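Local coordinates for protein IWS1 (Encephalitozoon cuniculi, PDB 2XPP) that probably acts as a transcription factor in RNA polymerase II regulation, possibly at both the recruitment and post-recruitment steps of TBP, at residues S77-I81 / K82-R86; P33-G36 / K37-V41. All coordinates share one frame; numbering follows the deposited sequence.

Interaction 1. Residues S77-I81 / K82-R86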
loop_
_atom_site.group_PDB
_atom_site.type_symbol
_atom_site.label_atom_id
_atom_site.label_comp_id
_atom_site.label_asym_id
_atom_site.label_seq_id
_atom_site.Cartn_x
_atom_site.Cartn_y
_atom_site.Cartn_z
ATOM N N SER A 77 2.884 -9.764 12.841
ATOM C CA SER A 77 1.431 -9.822 12.652
ATOM C C SER A 77 0.953 -8.886 11.529
ATOM O O SER A 77 1.649 -7.963 11.154
ATOM C CB SER A 77 0.675 -9.486 13.941
ATOM O OG SER A 77 0.919 -8.156 14.342
ATOM N N MET A 78 -0.235 -9.141 10.987
ATOM C CA MET A 78 -0.750 -8.250 9.928
ATOM C C MET A 78 -1.760 -7.256 10.507
ATOM O O MET A 78 -2.457 -7.575 11.482
ATOM C CB MET A 78 -1.392 -9.061 8.794
ATOM C CG MET A 78 -0.424 -10.017 8.093
ATOM S SD MET A 78 0.983 -9.231 7.302
ATOM C CE MET A 78 0.224 -8.407 5.877
ATOM N N PRO A 79 -1.901 -6.088 9.848
ATOM C CA PRO A 79 -2.942 -5.162 10.303
ATOM C C PRO A 79 -4.325 -5.743 10.187
ATOM O O PRO A 79 -4.550 -6.660 9.366
ATOM C CB PRO A 79 -2.829 -3.977 9.339
ATOM C CG PRO A 79 -1.776 -4.303 8.381
ATOM C CD PRO A 79 -1.132 -5.592 8.691
ATOM N N ASN A 80 -5.236 -5.222 11.020
ATOM C CA ASN A 80 -6.633 -5.628 11.031
ATOM C C ASN A 80 -7.206 -5.665 9.612
ATOM O O ASN A 80 -6.882 -4.791 8.785
ATOM C CB ASN A 80 -7.434 -4.625 11.877
ATOM C CG ASN A 80 -8.812 -5.045 12.102
ATOM O OD1 ASN A 80 -9.630 -5.129 11.172
ATOM N ND2 ASN A 80 -9.141 -5.336 13.390
ATOM N N ILE A 81 -7.988 -6.706 9.332
ATOM C CA ILE A 81 -8.476 -6.940 7.947
ATOM C C ILE A 81 -9.284 -5.710 7.437
ATOM O O ILE A 81 -9.405 -5.478 6.203
ATOM C CB ILE A 81 -9.295 -8.275 7.862
ATOM C CG1 ILE A 81 -9.389 -8.734 6.380
ATOM C CG2 ILE A 81 -10.654 -8.136 8.529
ATOM C CD1 ILE A 81 -10.060 -10.030 6.182
ATOM N N LYS A 82 -9.850 -4.927 8.355
ATOM C CA LYS A 82 -10.615 -3.739 7.882
ATOM C C LYS A 82 -9.677 -2.744 7.191
ATOM O O LYS A 82 -10.035 -2.125 6.163
ATOM C CB LYS A 82 -11.374 -3.098 9.029
ATOM C CG LYS A 82 -11.947 -1.719 8.674
ATOM C CD LYS A 82 -12.947 -1.299 9.725
ATOM C CE LYS A 82 -13.112 0.212 9.800
ATOM N NZ LYS A 82 -12.322 0.810 10.965
ATOM N N ILE A 83 -8.456 -2.601 7.722
ATOM C CA ILE A 83 -7.419 -1.809 7.092
ATOM C C ILE A 83 -6.960 -2.365 5.741
ATOM O O ILE A 83 -6.855 -1.618 4.735
ATOM C CB ILE A 83 -6.189 -1.654 8.021
ATOM C CG1 ILE A 83 -6.656 -1.072 9.369
ATOM C CG2 ILE A 83 -5.069 -0.868 7.287
ATOM C CD1 ILE A 83 -5.714 -1.461 10.512
ATOM N N ARG A 84 -6.737 -3.672 5.714
ATOM C CA ARG A 84 -6.314 -4.377 4.498
ATOM C C ARG A 84 -7.346 -4.141 3.395
ATOM O O ARG A 84 -6.987 -3.766 2.261
ATOM C CB ARG A 84 -6.137 -5.864 4.778
ATOM C CG ARG A 84 -5.069 -6.049 5.876
ATOM C CD ARG A 84 -4.442 -7.425 5.922
ATOM N NE ARG A 84 -5.317 -8.602 5.846
ATOM C CZ ARG A 84 -5.722 -9.314 6.912
ATOM N NH1 ARG A 84 -5.428 -8.901 8.135
ATOM N NH2 ARG A 84 -6.452 -10.420 6.767
ATOM N N LYS A 85 -8.606 -4.358 3.720
ATOM C CA LYS A 85 -9.674 -4.215 2.703
ATOM C C LYS A 85 -9.788 -2.781 2.227
ATOM O O LYS A 85 -9.831 -2.519 1.001
ATOM C CB LYS A 85 -11.005 -4.666 3.274
ATOM C CG LYS A 85 -11.033 -6.146 3.352
ATOM C CD LYS A 85 -12.378 -6.565 3.875
ATOM C CE LYS A 85 -12.457 -8.049 3.758
ATOM N NZ LYS A 85 -13.797 -8.503 4.211
ATOM N N ARG A 86 -9.829 -1.849 3.164
ATOM C CA ARG A 86 -10.120 -0.475 2.784
ATOM C C ARG A 86 -8.986 0.167 1.961
ATOM O O ARG A 86 -9.269 0.851 0.991
ATOM C CB ARG A 86 -10.365 0.347 4.003
ATOM C CG ARG A 86 -10.761 1.741 3.644
ATOM C CD ARG A 86 -12.202 1.780 3.064
ATOM N NE ARG A 86 -12.536 3.170 2.805
ATOM C CZ ARG A 86 -13.245 3.631 1.788
ATOM N NH1 ARG A 86 -13.748 2.799 0.878
ATOM N NH2 ARG A 86 -13.444 4.936 1.688
#
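The carbonyl oxygen of Asn80 takes two backbone N-H groups from the first turn of helix 81-92: Arg84 N at 3.3 Å, nearly straight and in the carbonyl plane, and Ile83 N through a weak, bent bond. The same residue caps the helix with its side chain. With CG anti to the backbone N (chi1 -172°), OD1 swings back over the helix start and receives Lys82 N on a lone pair at 2.8 Å, making Asn80 a true N-cap. Just upstream, the oxygen of Pro79 meets Arg84 NH1 at 2.7 Å, almost head-on to the carbonyl and close to the guanidinium plane, though somewhat bent at the hydrogen (146°). The arginine chain bends at chi3 to bring its end back to the loop, and Ile81 CG1 lies over one guanidinium face, toward the rim, 3.4 Å from NH2. Arg84 NE is further paired with Glu119. On the buried side Pro79 CB packs on Ile83 CD1 at 4.0 Å. Asn80 thus serves Lys82 N through its side chain and, weakly, Ile83 N through its carbonyl, while its bond to Arg84 N starts the regular helical pattern; the arginine ties the incoming loop to the helix and its charge to Glu119.

Interaction 2. Residues P33-G36 / K37-V41; sequences PATG and KIENV
Thr35 and Glu39 meet at the start of helix 36-48 through two bonds of different quality. The backbone one is sound: Glu39 N donates to Thr35 O at 3.0 Å, closing the first helical turn. The side-chain one is weak, with Thr35 OG1 donating to Glu39 OE2 at 2.9 Å. Glu39 CG stands beside its own backbone N (chi1 -70°), which folds the chain back along the turn and carries the carboxylate to the threonine hydroxyl. Although Thr35 occupies the N-cap position, its side chain makes no capping bond to the helix amides. Ile38 CG2 presses against the same carbonyl, 3.2 Å from Thr35 O. One residue further on, Asn40 ND2 reaches back to Gly36 O at 2.8 Å, in a nearly straight bond (168°) that lies in the plane of the asparagine amide. Its OD1 is taken by Arg16, so both ends of the amide are used and its rotation is fixed.

Two waters join the contact, both donating to Ala34 O. Water 1 accepts from Ile38 N at 2.9 Å, carrying a first-turn amide back to the loop, and water 2 accepts from Lys37 NZ. That ammonium also forms a salt bridge with Asp24, whose other oxygen receives Gly36 N, so a single carboxylate of helix 5-30 holds both the helix start and the lysine. Beyond this polar end, Asn40 and Lys37 lie on Ile20 of helix 5-30, Lys37 and Val41 touch Trp69 of helix 62-70, and Ile38 packs against Lys82 and Ile83 of helix 81-92.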
loop_
_atom_site.group_PDB
_atom_site.type_symbol
_atom_site.label_atom_id
_atom_site.label_comp_id
_atom_site.label_asym_id
_atom_site.label_seq_id
_atom_site.Cartn_x
_atom_site.Cartn_y
_atom_site.Cartn_z
ATOM N N PRO A 33 -1.708 -0.990 23.317
ATOM C CA PRO A 33 -2.616 -1.082 22.163
ATOM C C PRO A 33 -2.130 -0.274 20.990
ATOM O O PRO A 33 -1.632 0.835 21.183
ATOM C CB PRO A 33 -3.927 -0.494 22.701
ATOM C CG PRO A 33 -3.918 -0.852 24.144
ATOM C CD PRO A 33 -2.452 -0.908 24.589
ATOM N N ALA A 34 -2.288 -0.845 19.803
ATOM C CA ALA A 34 -1.832 -0.243 18.550
ATOM C C ALA A 34 -3.056 -0.085 17.656
ATOM O O ALA A 34 -3.197 -0.772 16.624
ATOM C CB ALA A 34 -0.777 -1.094 17.921
ATOM N N THR A 35 -3.912 0.859 18.072
ATOM C CA THR A 35 -5.252 1.040 17.474
ATOM C C THR A 35 -5.365 2.303 16.586
ATOM O O THR A 35 -6.469 2.648 16.149
ATOM C CB THR A 35 -6.326 1.138 18.573
ATOM O OG1 THR A 35 -6.069 2.272 19.423
ATOM C CG2 THR A 35 -6.321 -0.130 19.480
ATOM N N GLY A 36 -4.239 2.982 16.319
ATOM C CA GLY A 36 -4.272 4.233 15.516
ATOM C C GLY A 36 -4.765 4.028 14.093
ATOM O O GLY A 36 -5.612 4.818 13.593
ATOM N N LYS A 37 -4.299 2.961 13.447
ATOM C CA LYS A 37 -4.730 2.704 12.072
ATOM C C LYS A 37 -6.199 2.406 12.026
ATOM O O LYS A 37 -6.955 2.960 11.200
ATOM C CB LYS A 37 -3.955 1.534 11.430
ATOM C CG LYS A 37 -2.495 1.883 11.149
ATOM C CD LYS A 37 -1.742 0.715 10.461
ATOM C CE LYS A 37 -1.813 -0.575 11.271
ATOM N NZ LYS A 37 -1.184 -0.402 12.601
ATOM N N ILE A 38 -6.622 1.521 12.905
ATOM C CA ILE A 38 -8.044 1.143 12.855
ATOM C C ILE A 38 -8.978 2.299 13.202
ATOM O O ILE A 38 -10.073 2.387 12.634
ATOM C CB ILE A 38 -8.284 -0.160 13.676
ATOM C CG1 ILE A 38 -9.673 -0.737 13.387
ATOM C CG2 ILE A 38 -8.131 0.059 15.141
ATOM C CD1 ILE A 38 -9.775 -1.371 12.013
ATOM N N GLU A 39 -8.566 3.176 14.122
ATOM C CA GLU A 39 -9.419 4.282 14.572
ATOM C C GLU A 39 -9.509 5.394 13.505
ATOM O O GLU A 39 -10.419 6.239 13.544
ATOM C CB GLU A 39 -8.949 4.844 15.922
ATOM C CG GLU A 39 -9.194 3.849 17.077
ATOM C CD GLU A 39 -8.471 4.201 18.392
ATOM O OE1 GLU A 39 -7.666 5.155 18.401
ATOM O OE2 GLU A 39 -8.720 3.510 19.429
ATOM N N ASN A 40 -8.572 5.384 12.559
ATOM C CA ASN A 40 -8.466 6.490 11.600
ATOM C C ASN A 40 -8.672 6.074 10.152
ATOM O O ASN A 40 -8.775 6.940 9.274
ATOM C CB ASN A 40 -7.103 7.170 11.746
ATOM C CG ASN A 40 -7.004 7.984 13.007
ATOM O OD1 ASN A 40 -7.499 9.116 13.064
ATOM N ND2 ASN A 40 -6.418 7.415 14.049
ATOM N N VAL A 41 -8.671 4.774 9.883
ATOM C CA VAL A 41 -8.671 4.302 8.499
ATOM C C VAL A 41 -9.890 4.793 7.698
ATOM O O VAL A 41 -9.734 5.104 6.498
ATOM C CB VAL A 41 -8.493 2.753 8.339
ATOM C CG1 VAL A 41 -9.668 1.946 8.905
ATOM C CG2 VAL A 41 -8.226 2.395 6.885
HETATM O O HOH W 1 -4.880 -0.277 14.289
HETATM O O HOH W 2 -2.092 -2.377 14.769
#

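How the interactions relate
Both interactions are helix starts, with centres about 10 Å apart on the same side of the chain's centre. Interaction 2 comes first, where the loop after helix 5-30 enters helix 36-48; interaction 1 follows where the loop after helix 62-70 enters helix 81-92. The two first turns touch: Ile83 CD1 rests 3.6 Å from Lys37 CB, Asn80 CG lies 3.8 Å from Ile38 CD1, and Lys82 NZ packs near Ile38 O. Interaction 1 lies within the TFIIS N-terminal family region, and the contact between the paired starts sets helix 36-48 against helix 81-92 in the all-helical fold.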